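PDB 1MDB: 2,3-dihydroxybenzoate-AMP ligase from Bacillus subtilis, which belongs to the AMP-binding (ANL) family of enzymes, with a large N-terminal part and a smaller C-terminal domain, and holds adenosine monophosphate in a pocket. Local coordinates for residues A[130-142]-A[153-165]. Residues are numbered along the deposited sequence; the frame is centred on the assembly and turned at random.
Sequences DAYSGFDYRSLAR and NIIVAGEAEEFLP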
loop_
_atom_site.group_PDB
_atom_site.type_symbol
_atom_site.label_atom_id
_atom_site.label_comp_id
_atom_site.label_asym_id
_atom_site.label_seq_id
_atom_site.Cartn_x
_atom_site.Cartn_y
_atom_site.Cartn_z
ATOM N N ASP A 130 -20.802 -2.037 9.314
ATOM C CA ASP A 130 -22.146 -1.529 9.055
ATOM C C ASP A 130 -22.042 -0.192 8.331
ATOM O O ASP A 130 -22.670 0.029 7.298
ATOM C CB ASP A 130 -22.943 -1.349 10.359
ATOM C CG ASP A 130 -22.106 -0.792 11.497
ATOM O OD1 ASP A 130 -21.084 -0.125 11.235
ATOM O OD2 ASP A 130 -22.482 -1.014 12.669
ATOM N N ALA A 131 -21.235 0.701 8.882
ATOM C CA ALA A 131 -21.046 2.018 8.290
ATOM C C ALA A 131 -19.696 2.567 8.717
ATOM O O ALA A 131 -19.221 2.298 9.815
ATOM C CB ALA A 131 -22.162 2.963 8.726
ATOM N N TYR A 132 -19.073 3.333 7.836
ATOM C CA TYR A 132 -17.776 3.909 8.139
ATOM C C TYR A 132 -17.573 5.219 7.396
ATOM O O TYR A 132 -17.943 5.358 6.226
ATOM C CB TYR A 132 -16.660 2.928 7.765
ATOM C CG TYR A 132 -15.291 3.553 7.770
ATOM C CD1 TYR A 132 -14.721 4.021 8.955
ATOM C CD2 TYR A 132 -14.576 3.721 6.582
ATOM C CE1 TYR A 132 -13.477 4.643 8.961
ATOM C CE2 TYR A 132 -13.325 4.345 6.575
ATOM C CZ TYR A 132 -12.785 4.804 7.769
ATOM O OH TYR A 132 -11.559 5.429 7.772
ATOM N N SER A 133 -17.004 6.186 8.099
ATOM C CA SER A 133 -16.715 7.475 7.506
ATOM C C SER A 133 -17.902 8.011 6.735
ATOM O O SER A 133 -17.757 8.484 5.607
ATOM C CB SER A 133 -15.507 7.339 6.576
ATOM O OG SER A 133 -15.023 8.604 6.168
ATOM N N GLY A 134 -19.084 7.924 7.336
ATOM C CA GLY A 134 -20.278 8.431 6.682
ATOM C C GLY A 134 -20.879 7.596 5.565
ATOM O O GLY A 134 -21.858 8.018 4.943
ATOM N N PHE A 135 -20.316 6.421 5.296
ATOM C CA PHE A 135 -20.858 5.562 4.245
ATOM C C PHE A 135 -21.454 4.278 4.819
ATOM O O PHE A 135 -20.822 3.589 5.620
ATOM C CB PHE A 135 -19.774 5.205 3.227
ATOM C CG PHE A 135 -20.287 4.420 2.051
ATOM C CD1 PHE A 135 -21.064 5.032 1.073
ATOM C CD2 PHE A 135 -20.014 3.057 1.935
ATOM C CE1 PHE A 135 -21.564 4.297 -0.005
ATOM C CE2 PHE A 135 -20.506 2.316 0.869
ATOM C CZ PHE A 135 -21.281 2.932 -0.103
ATOM N N ASP A 136 -22.679 3.969 4.409
ATOM C CA ASP A 136 -23.376 2.770 4.869
ATOM C C ASP A 136 -23.040 1.643 3.885
ATOM O O ASP A 136 -23.516 1.637 2.747
ATOM C CB ASP A 136 -24.887 3.018 4.892
ATOM C CG ASP A 136 -25.661 1.834 5.438
ATOM O OD1 ASP A 136 -25.380 0.693 5.001
ATOM O OD2 ASP A 136 -26.550 2.042 6.293
ATOM N N TYR A 137 -22.220 0.693 4.323
ATOM C CA TYR A 137 -21.813 -0.393 3.442
ATOM C C TYR A 137 -22.860 -1.462 3.166
ATOM O O TYR A 137 -22.682 -2.277 2.256
ATOM C CB TYR A 137 -20.509 -1.027 3.951
ATOM C CG TYR A 137 -19.300 -0.104 3.832
ATOM C CD1 TYR A 137 -19.125 0.973 4.711
ATOM C CD2 TYR A 137 -18.359 -0.283 2.818
ATOM C CE1 TYR A 137 -18.041 1.851 4.577
ATOM C CE2 TYR A 137 -17.277 0.583 2.673
ATOM C CZ TYR A 137 -17.125 1.650 3.555
ATOM O OH TYR A 137 -16.073 2.523 3.405
ATOM N N ARG A 138 -23.953 -1.474 3.927
ATOM C CA ARG A 138 -24.999 -2.458 3.659
ATOM C C ARG A 138 -25.708 -2.076 2.369
ATOM O O ARG A 138 -26.204 -2.938 1.648
ATOM C CB ARG A 138 -26.037 -2.514 4.774
ATOM C CG ARG A 138 -25.484 -2.550 6.165
ATOM C CD ARG A 138 -25.922 -1.273 6.826
ATOM N NE ARG A 138 -25.738 -1.293 8.261
ATOM C CZ ARG A 138 -26.233 -0.368 9.067
ATOM N NH1 ARG A 138 -26.933 0.646 8.566
ATOM N NH2 ARG A 138 -26.054 -0.478 10.374
ATOM N N SER A 139 -25.772 -0.779 2.083
ATOM C CA SER A 139 -26.423 -0.329 0.863
ATOM C C SER A 139 -25.527 -0.762 -0.292
ATOM O O SER A 139 -26.010 -1.101 -1.369
ATOM C CB SER A 139 -26.621 1.200 0.869
ATOM O OG SER A 139 -25.377 1.879 0.871
ATOM N N LEU A 140 -24.217 -0.756 -0.064
ATOM C CA LEU A 140 -23.284 -1.206 -1.093
ATOM C C LEU A 140 -23.523 -2.719 -1.252
ATOM O O LEU A 140 -23.586 -3.234 -2.366
ATOM C CB LEU A 140 -21.834 -0.936 -0.663
ATOM C CG LEU A 140 -20.727 -1.558 -1.531
ATOM C CD1 LEU A 140 -20.931 -1.159 -2.984
ATOM C CD2 LEU A 140 -19.336 -1.116 -1.027
ATOM N N ALA A 141 -23.673 -3.421 -0.132
ATOM C CA ALA A 141 -23.927 -4.866 -0.181
ATOM C C ALA A 141 -25.185 -5.136 -1.008
ATOM O O ALA A 141 -25.214 -6.044 -1.842
ATOM C CB ALA A 141 -24.106 -5.425 1.239
ATOM N N ARG A 142 -26.226 -4.336 -0.777
ATOM C CA ARG A 142 -27.472 -4.510 -1.505
ATOM C C ARG A 142 -27.244 -4.319 -2.986
ATOM O O ARG A 142 -27.806 -5.046 -3.804
ATOM C CB ARG A 142 -28.537 -3.537 -0.998
ATOM C CG ARG A 142 -28.923 -3.799 0.448
ATOM C CD ARG A 142 -30.099 -2.965 0.916
ATOM N NE ARG A 142 -30.308 -3.177 2.340
ATOM C CZ ARG A 142 -29.804 -2.401 3.292
ATOM N NH1 ARG A 142 -29.073 -1.337 2.976
ATOM N NH2 ARG A 142 -29.987 -2.716 4.562
ATOM N N ASN A 153 -23.647 -14.866 1.478
ATOM C CA ASN A 153 -23.070 -14.708 2.803
ATOM C C ASN A 153 -22.486 -13.307 2.940
ATOM O O ASN A 153 -21.319 -13.071 2.632
ATOM C CB ASN A 153 -22.003 -15.774 3.056
ATOM C CG ASN A 153 -22.591 -17.177 3.098
ATOM O OD1 ASN A 153 -23.660 -17.389 3.671
ATOM N ND2 ASN A 153 -21.891 -18.145 2.498
ATOM N N ILE A 154 -23.329 -12.376 3.372
ATOM C CA ILE A 154 -22.935 -10.986 3.571
ATOM C C ILE A 154 -22.776 -10.838 5.064
ATOM O O ILE A 154 -23.754 -10.897 5.802
ATOM C CB ILE A 154 -24.029 -10.003 3.098
ATOM C CG1 ILE A 154 -24.311 -10.203 1.611
ATOM C CG2 ILE A 154 -23.601 -8.564 3.403
ATOM C CD1 ILE A 154 -23.133 -9.973 0.730
ATOM N N ILE A 155 -21.539 -10.663 5.510
ATOM C CA ILE A 155 -21.253 -10.545 6.935
ATOM C C ILE A 155 -20.933 -9.102 7.312
ATOM O O ILE A 155 -20.103 -8.443 6.670
ATOM C CB ILE A 155 -20.087 -11.468 7.313
ATOM C CG1 ILE A 155 -20.442 -12.906 6.914
ATOM C CG2 ILE A 155 -19.784 -11.344 8.798
ATOM C CD1 ILE A 155 -19.253 -13.871 6.856
ATOM N N VAL A 156 -21.590 -8.618 8.359
ATOM C CA VAL A 156 -21.422 -7.244 8.798
ATOM C C VAL A 156 -20.904 -7.104 10.213
ATOM O O VAL A 156 -21.483 -7.655 11.156
ATOM C CB VAL A 156 -22.755 -6.479 8.727
ATOM C CG1 VAL A 156 -22.545 -5.026 9.115
ATOM C CG2 VAL A 156 -23.352 -6.599 7.333
ATOM N N ALA A 157 -19.808 -6.371 10.370
ATOM C CA ALA A 157 -19.285 -6.142 11.702
ATOM C C ALA A 157 -20.048 -4.908 12.153
ATOM O O ALA A 157 -19.765 -3.796 11.712
ATOM C CB ALA A 157 -17.770 -5.881 11.667
ATOM N N GLY A 158 -21.043 -5.127 13.009
ATOM C CA GLY A 158 -21.877 -4.044 13.502
ATOM C C GLY A 158 -23.335 -4.404 13.271
ATOM O O GLY A 158 -23.681 -5.588 13.238
ATOM N N GLU A 159 -24.191 -3.400 13.099
ATOM C CA GLU A 159 -25.611 -3.641 12.863
ATOM C C GLU A 159 -25.799 -4.211 11.459
ATOM O O GLU A 159 -25.771 -3.483 10.465
ATOM C CB GLU A 159 -26.402 -2.340 13.017
ATOM C CG GLU A 159 -27.896 -2.495 12.797
ATOM C CD GLU A 159 -28.516 -3.534 13.719
ATOM O OE1 GLU A 159 -28.366 -3.389 14.951
ATOM O OE2 GLU A 159 -29.148 -4.492 13.210
ATOM N N ALA A 160 -26.006 -5.521 11.396
ATOM C CA ALA A 160 -26.165 -6.234 10.135
ATOM C C ALA A 160 -27.469 -6.039 9.378
ATOM O O ALA A 160 -27.527 -6.302 8.180
ATOM C CB ALA A 160 -25.937 -7.730 10.372
ATOM N N GLU A 161 -28.512 -5.583 10.059
ATOM C CA GLU A 161 -29.814 -5.417 9.416
ATOM C C GLU A 161 -30.253 -6.789 8.894
ATOM O O GLU A 161 -30.244 -7.753 9.660
ATOM C CB GLU A 161 -29.740 -4.363 8.296
ATOM C CG GLU A 161 -30.512 -3.077 8.639
ATOM C CD GLU A 161 -29.877 -1.791 8.103
ATOM O OE1 GLU A 161 -29.691 -1.649 6.873
ATOM O OE2 GLU A 161 -29.571 -0.906 8.928
ATOM N N GLU A 162 -30.619 -6.904 7.620
ATOM C CA GLU A 162 -31.061 -8.195 7.099
ATOM C C GLU A 162 -29.942 -9.194 6.796
ATOM O O GLU A 162 -30.212 -10.342 6.423
ATOM C CB GLU A 162 -31.896 -8.022 5.829
ATOM C CG GLU A 162 -31.085 -7.723 4.575
ATOM C CD GLU A 162 -31.008 -6.241 4.274
ATOM O OE1 GLU A 162 -30.808 -5.451 5.219
ATOM O OE2 GLU A 162 -31.137 -5.874 3.091
ATOM N N PHE A 163 -28.692 -8.765 6.949
ATOM C CA PHE A 163 -27.560 -9.636 6.662
ATOM C C PHE A 163 -27.078 -10.403 7.893
ATOM O O PHE A 163 -27.817 -10.523 8.868
ATOM C CB PHE A 163 -26.434 -8.809 6.031
ATOM C CG PHE A 163 -26.842 -8.132 4.752
ATOM C CD1 PHE A 163 -26.918 -6.745 4.670
ATOM C CD2 PHE A 163 -27.185 -8.891 3.629
ATOM C CE1 PHE A 163 -27.333 -6.124 3.490
ATOM C CE2 PHE A 163 -27.597 -8.284 2.450
ATOM C CZ PHE A 163 -27.672 -6.894 2.379
ATOM N N LEU A 164 -25.856 -10.928 7.855
ATOM C CA LEU A 164 -25.342 -11.703 8.983
ATOM C C LEU A 164 -24.401 -10.946 9.920
ATOM O O LEU A 164 -23.368 -10.430 9.495
ATOM C CB LEU A 164 -24.629 -12.961 8.474
ATOM C CG LEU A 164 -25.420 -13.897 7.553
ATOM C CD1 LEU A 164 -24.489 -14.979 7.007
ATOM C CD2 LEU A 164 -26.586 -14.526 8.314
ATOM N N PRO A 165 -24.752 -10.878 11.215
ATOM C CA PRO A 165 -23.935 -10.190 12.218
ATOM C C PRO A 165 -22.642 -10.962 12.440
ATOM O O PRO A 165 -22.674 -12.130 12.823
ATOM C CB PRO A 165 -24.820 -10.217 13.468
ATOM C CG PRO A 165 -26.219 -10.302 12.907
ATOM C CD PRO A 165 -26.040 -11.298 11.799
HETATM O O HOH W 1 -28.504 0.192 5.235
#
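Arg142 meets two carboxylates through the edge of its guanidinium group, carried out to them by a chain extended from CG to NE. Arg142 grips Glu162 side-on, its NE donating to Glu162 OE2 and its NH2 to Glu162 OE1, 2.9 Å each, both oxygens using syn lone pairs. Glu161 OE1 presents its anti lone pair to Arg142 NH2 at 2.6 Å, nearly in the guanidinium plane. Arginine suits this place because its several N-H groups can serve both acids and still reach a water, which in turn donates to Asp136 and Glu161. Arg138 takes Glu161 OE2 over a face, 3.1 Å from Arg138 NH1, by charge alone; its NE and NH2 make weak hydrogen bonds to Glu159 O, while NH1 bridges to Asp136, the N-cap residue of helix 137-147.

The contact joins the end of strand 125-132 and the following helix to the parallel strand 154-157, a right-handed beta-alpha-beta crossover in a mixed sheet. Where the strands end, Asp130 N donates to Ala157 O, and its short carboxylate accepts from the backbone, Glu159 N to Asp130 OD2 (3.0 Å, 152°). Glycine suits position 158, whose backbone angles (phi 127°) favour it and whose CA lies 3.2 Å from Asp130 OD2.

Next to the charged groups, the edge of the Phe163 ring meets Arg142 CG, with Phe163 CZ 3.9 Å away. This flat apolar ring fits between Ile154 CG2 and Glu162 CG. Small Ala141 lets the helix approach, its CB 3.8 Å from Ile154 CG2.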